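Local structure of putative peptidoglycan-binding/hydrolysing protein (Peptoclostridium difficile, 5TV7) at residues Ala121-Thr126 against Val132-Ser137; Tyr153-Asp158 against Pro163-Lys168. The protein probably binds peptidoglycan of the bacterial cell wall, and possibly hydrolyses it, with a small helical peptidoglycan-binding domain joined to an antiparallel sheet. All coordinates share one frame; numbering follows the deposited sequence.

Both contacts lie in the C-terminal peptidoglycan-binding domain, where they follow one another along the chain with centres about 16 Å apart. Interaction 1 ties helix 116-127 to the buried loop that follows it, close to the centre of the molecule. Interaction 2 folds the loop after helix 140-152 against the start of helix 163-173 at the surface, and it holds glutamine hydroxamate. Trp166 bridges them: its ring is met by CE of Met124, a selenomethionine here, at CZ3 (3.4 Å) and by Ala121 CB at CH2 (3.9 Å). The helix that interaction 1 anchors to its loop therefore packs on the same helix whose first turn grips the ligand.

Interaction 1 (Ala121-Thr126 against Val132-Ser137); sequences AQIMLT and VGIDSS
Gln122 reaches out of helix 116-127 and plugs its amide into the turn of loop 132-137. Its chain runs extended beyond CG (chi2 169°), which carries the amide past Gly133 to the backbone of Asp135, Ser136 and Ser137. OE1 accepts Ser136 N at 2.8 Å, in the carbonyl plane and on a lone pair, and more weakly Asp135 N at 3.1 Å. On the other arm, NE2 gives a weak bond to Ser137 O (3.0 Å) and a hydrogen bond to Thr142 OG1 of helix 140-152. Bonds at both ends of the buried amide would fix its rotation.

The turn also braces itself. Ser137 N meets Asp135 OD1 (3.1 Å) from above the carboxylate plane, closing an Asx turn, while Asp135 OD2 is bound by His44 and Asn47. At the far end, Thr126 OG1 donates to Gln122 O (2.7 Å), which takes Thr126 N from the opposite face of its plane; a water in turn donates to OG1.

Apolar groups fill in between. Ile134 sends CD1 tip to tip against Thr126, ending 3.4 Å from OG1. The side chains of Ile134 and Ile123 cross at about a right angle, with Ile134 CG2 3.9 Å from Ile123 CG1. Val132 CG2 lies by Thr126 OG1 and Gln122 CB. Leu26 touches Ile123, Thr126 and Ile134, so strand 26-32 packs against this seam. The result is a helix-loop-helix connection, its loop held by a side-chain amide from the preceding helix, linking the first two helices of the three-helix peptidoglycan-binding domain.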
loop_
_atom_site.group_PDB
_atom_site.type_symbol
_atom_site.label_atom_id
_atom_site.label_comp_id
_atom_site.label_asym_id
_atom_site.label_seq_id
_atom_site.Cartn_x
_atom_site.Cartn_y
_atom_site.Cartn_z
ATOM N N ALA A 121 -3.132 0.533 -3.178
ATOM C CA ALA A 121 -3.909 -0.315 -2.271
ATOM C C ALA A 121 -3.145 -0.555 -0.971
ATOM O O ALA A 121 -3.728 -0.535 0.099
ATOM C CB ALA A 121 -4.254 -1.643 -2.938
ATOM N N GLN A 122 -1.829 -0.746 -1.073
ATOM C CA GLN A 122 -1.007 -1.001 0.105
ATOM C C GLN A 122 -0.960 0.206 1.029
ATOM O O GLN A 122 -0.973 0.056 2.246
ATOM C CB GLN A 122 0.405 -1.438 -0.308
ATOM C CG GLN A 122 0.402 -2.861 -0.853
ATOM C CD GLN A 122 1.692 -3.271 -1.527
ATOM O OE1 GLN A 122 2.486 -2.433 -1.991
ATOM N NE2 GLN A 122 1.898 -4.576 -1.613
ATOM N N ILE A 123 -0.885 1.391 0.440
ATOM C CA ILE A 123 -0.895 2.608 1.205
ATOM C C ILE A 123 -2.217 2.740 1.959
ATOM O O ILE A 123 -2.212 2.989 3.146
ATOM C CB ILE A 123 -0.628 3.827 0.325
ATOM C CG1 ILE A 123 0.862 3.848 -0.032
ATOM C CG2 ILE A 123 -1.018 5.104 1.057
ATOM C CD1 ILE A 123 1.217 4.768 -1.168
HETATM N N MSE A 124 -3.325 2.527 1.274
HETATM C CA MSE A 124 -4.650 2.633 1.906
HETATM C C MSE A 124 -4.871 1.584 2.982
HETATM O O MSE A 124 -5.398 1.891 4.059
HETATM C CB MSE A 124 -5.717 2.566 0.814
HETATM C CG MSE A 124 -5.683 3.872 0.029
HETATM SE SE MSE A 124 -7.209 4.000 -1.193
HETATM C CE MSE A 124 -6.598 2.693 -2.490
ATOM N N LEU A 125 -4.466 0.348 2.713
ATOM C CA LEU A 125 -4.601 -0.736 3.703
ATOM C C LEU A 125 -3.758 -0.411 4.937
ATOM O O LEU A 125 -4.214 -0.584 6.078
ATOM C CB LEU A 125 -4.192 -2.077 3.107
ATOM C CG LEU A 125 -5.125 -2.661 2.060
ATOM C CD1 LEU A 125 -4.429 -3.769 1.281
ATOM C CD2 LEU A 125 -6.396 -3.186 2.712
ATOM N N THR A 126 -2.554 0.111 4.711
ATOM C CA THR A 126 -1.688 0.490 5.826
ATOM C C THR A 126 -2.321 1.608 6.686
ATOM O O THR A 126 -2.224 1.557 7.911
ATOM C CB THR A 126 -0.280 0.862 5.352
ATOM O OG1 THR A 126 0.270 -0.242 4.623
ATOM C CG2 THR A 126 0.611 1.167 6.527
ATOM N N VAL A 132 1.002 -4.782 5.776
ATOM C CA VAL A 132 1.405 -5.239 4.456
ATOM C C VAL A 132 2.659 -4.442 4.183
ATOM O O VAL A 132 2.819 -3.343 4.714
ATOM C CB VAL A 132 0.372 -4.917 3.348
ATOM C CG1 VAL A 132 -0.997 -5.433 3.716
ATOM C CG2 VAL A 132 0.277 -3.420 3.070
ATOM N N GLY A 133 3.556 -4.970 3.381
ATOM C CA GLY A 133 4.741 -4.198 3.010
ATOM C C GLY A 133 4.306 -3.322 1.856
ATOM O O GLY A 133 3.550 -3.780 0.988
ATOM N N ILE A 134 4.737 -2.062 1.843
ATOM C CA ILE A 134 4.367 -1.155 0.757
ATOM C C ILE A 134 5.490 -1.145 -0.273
ATOM O O ILE A 134 6.340 -0.244 -0.290
ATOM C CB ILE A 134 4.053 0.253 1.281
ATOM C CG1 ILE A 134 2.948 0.166 2.342
ATOM C CG2 ILE A 134 3.651 1.166 0.125
ATOM C CD1 ILE A 134 2.789 1.418 3.166
ATOM N N ASP A 135 5.483 -2.173 -1.122
ATOM C CA ASP A 135 6.515 -2.366 -2.157
ATOM C C ASP A 135 5.968 -2.588 -3.559
ATOM O O ASP A 135 6.693 -3.049 -4.425
ATOM C CB ASP A 135 7.407 -3.553 -1.777
ATOM C CG ASP A 135 6.645 -4.888 -1.695
ATOM O OD1 ASP A 135 5.404 -4.938 -1.932
ATOM O OD2 ASP A 135 7.313 -5.898 -1.379
ATOM N N SER A 136 4.678 -2.308 -3.766
ATOM C CA SER A 136 4.045 -2.463 -5.089
ATOM C C SER A 136 3.878 -3.899 -5.580
ATOM O O SER A 136 3.467 -4.069 -6.712
ATOM C CB SER A 136 4.802 -1.671 -6.185
ATOM O OG SER A 136 5.017 -0.338 -5.797
ATOM N N SER A 137 4.208 -4.914 -4.769
ATOM C CA SER A 137 4.007 -6.319 -5.159
ATOM C C SER A 137 2.912 -6.963 -4.294
ATOM O O SER A 137 2.985 -6.947 -3.070
ATOM C CB SER A 137 5.301 -7.115 -5.076
ATOM O OG SER A 137 6.136 -6.814 -6.185
HETATM O O HOH W 1 1.519 -1.914 6.186
#

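Interaction 2 (Tyr153-Asp158 against Pro163-Lys168); sequences YGLSAD and PATWDK. With HGA (glutamine hydroxamate), chain C.
Leu155 turns CG opposite its own carbonyl carbon (chi1 -61°), sending both methyls onto the first turn of helix 163-173, and Lys168 bends at chi2 (69°) so that its chain passes across Tyr153. CD1 of Leu155 rests 3.7 Å from Thr165 OG1, the two side chains meeting at a slant, and also lies near Lys168 CB. Its other methyl, CD2, stands 4.1 Å from Ala164 CB. Lys168 runs at about a right angle to the tyrosine side chain, with CE 3.6 Å from Tyr153 CD1, so the contact is made by the aliphatic part of the lysine. No hydrogen bond links the two segments directly.

Glutamine hydroxamate supplies a polar bridge instead. Its carboxylate sits at the N-terminal turn of the helix. Ligand atom O accepts from Thr165 N (2.9 Å) and from Thr165 OG1 (2.7 Å). Ligand atom OXT accepts from Ala164 N (3.1 Å, N-H...O angle 148°). The positive end of the helix dipole would add to this grip. From the loop side, Asp158 OD2 receives the ligand N at 3.0 Å, and Ile160 O is another partner of the ligand. Ile160 N holds Asp158 OD1, while Gln150 NE2 bonds Thr165 OG1; these bonds among pocket residues would help to position both side chains.

Gly154, at positive phi, is the C-prime residue of the Schellman motif that ends helix 140-152 and releases the chain toward Leu155. Phe149 of that helix meets the Tyr153 ring and touches Thr165 and Lys168. Helix 163-173 thus packs against helix 140-152 as well as helix 116-127, and Asp167 OD1 ties it to the sheet through a hydrogen bond with Tyr86 OH of strand 78-87.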
loop_
_atom_site.group_PDB
_atom_site.type_symbol
_atom_site.label_atom_id
_atom_site.label_comp_id
_atom_site.label_asym_id
_atom_site.label_seq_id
_atom_site.Cartn_x
_atom_site.Cartn_y
_atom_site.Cartn_z
ATOM N N TYR A 153 -15.646 -5.309 6.328
ATOM C CA TYR A 153 -16.641 -4.418 5.738
ATOM C C TYR A 153 -17.786 -5.053 4.959
ATOM O O TYR A 153 -18.502 -4.359 4.259
ATOM C CB TYR A 153 -15.927 -3.321 4.939
ATOM C CG TYR A 153 -15.112 -2.474 5.867
ATOM C CD1 TYR A 153 -15.737 -1.561 6.710
ATOM C CD2 TYR A 153 -13.730 -2.619 5.955
ATOM C CE1 TYR A 153 -15.011 -0.806 7.603
ATOM C CE2 TYR A 153 -12.987 -1.855 6.844
ATOM C CZ TYR A 153 -13.638 -0.955 7.665
ATOM O OH TYR A 153 -12.930 -0.196 8.547
ATOM N N GLY A 154 -17.980 -6.353 5.102
ATOM C CA GLY A 154 -19.096 -7.027 4.440
ATOM C C GLY A 154 -19.000 -7.202 2.930
ATOM O O GLY A 154 -20.023 -7.387 2.262
ATOM N N LEU A 155 -17.782 -7.138 2.400
ATOM C CA LEU A 155 -17.534 -7.371 0.987
ATOM C C LEU A 155 -17.205 -8.853 0.816
ATOM O O LEU A 155 -16.776 -9.503 1.763
ATOM C CB LEU A 155 -16.322 -6.553 0.516
ATOM C CG LEU A 155 -16.424 -5.016 0.631
ATOM C CD1 LEU A 155 -15.083 -4.366 0.330
ATOM C CD2 LEU A 155 -17.502 -4.459 -0.278
ATOM N N SER A 156 -17.420 -9.384 -0.386
ATOM C CA SER A 156 -17.021 -10.750 -0.688
ATOM C C SER A 156 -15.498 -10.835 -0.488
ATOM O O SER A 156 -14.737 -10.020 -1.014
ATOM C CB SER A 156 -17.412 -11.138 -2.112
ATOM O OG SER A 156 -18.800 -11.354 -2.193
ATOM N N ALA A 157 -15.076 -11.806 0.315
ATOM C CA ALA A 157 -13.688 -11.937 0.697
ATOM C C ALA A 157 -12.900 -12.824 -0.252
ATOM O O ALA A 157 -12.377 -13.858 0.137
ATOM C CB ALA A 157 -13.609 -12.451 2.120
ATOM N N ASP A 158 -12.808 -12.391 -1.501
ATOM C CA ASP A 158 -12.086 -13.150 -2.528
ATOM C C ASP A 158 -10.605 -12.767 -2.668
ATOM O O ASP A 158 -9.897 -13.353 -3.484
ATOM C CB ASP A 158 -12.796 -13.018 -3.887
ATOM C CG ASP A 158 -12.941 -11.567 -4.348
ATOM O OD1 ASP A 158 -12.371 -10.661 -3.695
ATOM O OD2 ASP A 158 -13.627 -11.333 -5.371
ATOM N N PRO A 163 -13.724 -3.072 -8.171
ATOM C CA PRO A 163 -14.531 -1.869 -7.927
ATOM C C PRO A 163 -15.100 -1.687 -6.523
ATOM O O PRO A 163 -14.937 -0.619 -5.945
ATOM C CB PRO A 163 -15.665 -2.013 -8.949
ATOM C CG PRO A 163 -15.009 -2.693 -10.105
ATOM C CD PRO A 163 -13.966 -3.620 -9.523
ATOM N N ALA A 164 -15.754 -2.710 -5.979
ATOM C CA ALA A 164 -16.360 -2.588 -4.648
ATOM C C ALA A 164 -15.308 -2.384 -3.557
ATOM O O ALA A 164 -15.509 -1.590 -2.644
ATOM C CB ALA A 164 -17.219 -3.805 -4.332
ATOM N N THR A 165 -14.194 -3.103 -3.656
ATOM C CA THR A 165 -13.145 -2.995 -2.647
ATOM C C THR A 165 -12.416 -1.641 -2.758
ATOM O O THR A 165 -12.093 -1.035 -1.734
ATOM C CB THR A 165 -12.174 -4.192 -2.719
ATOM O OG1 THR A 165 -12.912 -5.396 -2.473
ATOM C CG2 THR A 165 -11.057 -4.071 -1.670
ATOM N N TRP A 166 -12.195 -1.158 -3.991
ATOM C CA TRP A 166 -11.566 0.160 -4.179
ATOM C C TRP A 166 -12.438 1.230 -3.586
ATOM O O TRP A 166 -11.946 2.135 -2.928
ATOM C CB TRP A 166 -11.382 0.515 -5.639
ATOM C CG TRP A 166 -10.274 -0.149 -6.366
ATOM C CD1 TRP A 166 -10.386 -0.922 -7.482
ATOM C CD2 TRP A 166 -8.880 -0.070 -6.066
ATOM N NE1 TRP A 166 -9.142 -1.313 -7.908
ATOM C CE2 TRP A 166 -8.200 -0.807 -7.053
ATOM C CE3 TRP A 166 -8.137 0.559 -5.063
ATOM C CZ2 TRP A 166 -6.809 -0.955 -7.059
ATOM C CZ3 TRP A 166 -6.748 0.428 -5.078
ATOM C CH2 TRP A 166 -6.104 -0.327 -6.066
ATOM N N ASP A 167 -13.742 1.119 -3.826
ATOM C CA ASP A 167 -14.701 2.099 -3.341
ATOM C C ASP A 167 -14.674 2.199 -1.826
ATOM O O ASP A 167 -14.657 3.305 -1.263
ATOM C CB ASP A 167 -16.102 1.720 -3.814
ATOM C CG ASP A 167 -17.169 2.669 -3.311
ATOM O OD1 ASP A 167 -17.217 3.838 -3.753
ATOM O OD2 ASP A 167 -17.993 2.227 -2.481
ATOM N N LYS A 168 -14.630 1.045 -1.164
ATOM C CA LYS A 168 -14.639 1.014 0.292
ATOM C C LYS A 168 -13.320 1.574 0.830
ATOM O O LYS A 168 -13.315 2.373 1.752
ATOM C CB LYS A 168 -14.919 -0.407 0.815
ATOM C CG LYS A 168 -15.320 -0.461 2.280
ATOM C CD LYS A 168 -16.706 0.142 2.496
ATOM C CE LYS A 168 -16.989 0.343 3.970
ATOM N NZ LYS A 168 -18.173 1.223 4.216
HETATM N N HGA C . -13.524 -8.342 -5.152
HETATM C CA HGA C . -13.958 -7.643 -6.351
HETATM C CB HGA C . -15.084 -8.448 -7.011
HETATM C CG HGA C . -15.127 -8.301 -8.539
HETATM C CD HGA C . -13.986 -9.025 -9.229
HETATM O OE1 HGA C . -13.206 -8.393 -9.918
HETATM N NE2 HGA C . -13.881 -10.344 -9.045
HETATM O OZ2 HGA C . -12.835 -11.069 -9.615
HETATM C C HGA C . -14.397 -6.238 -5.991
HETATM O O HGA C . -13.881 -5.702 -4.989
HETATM O OXT HGA C . -15.236 -5.636 -6.705
#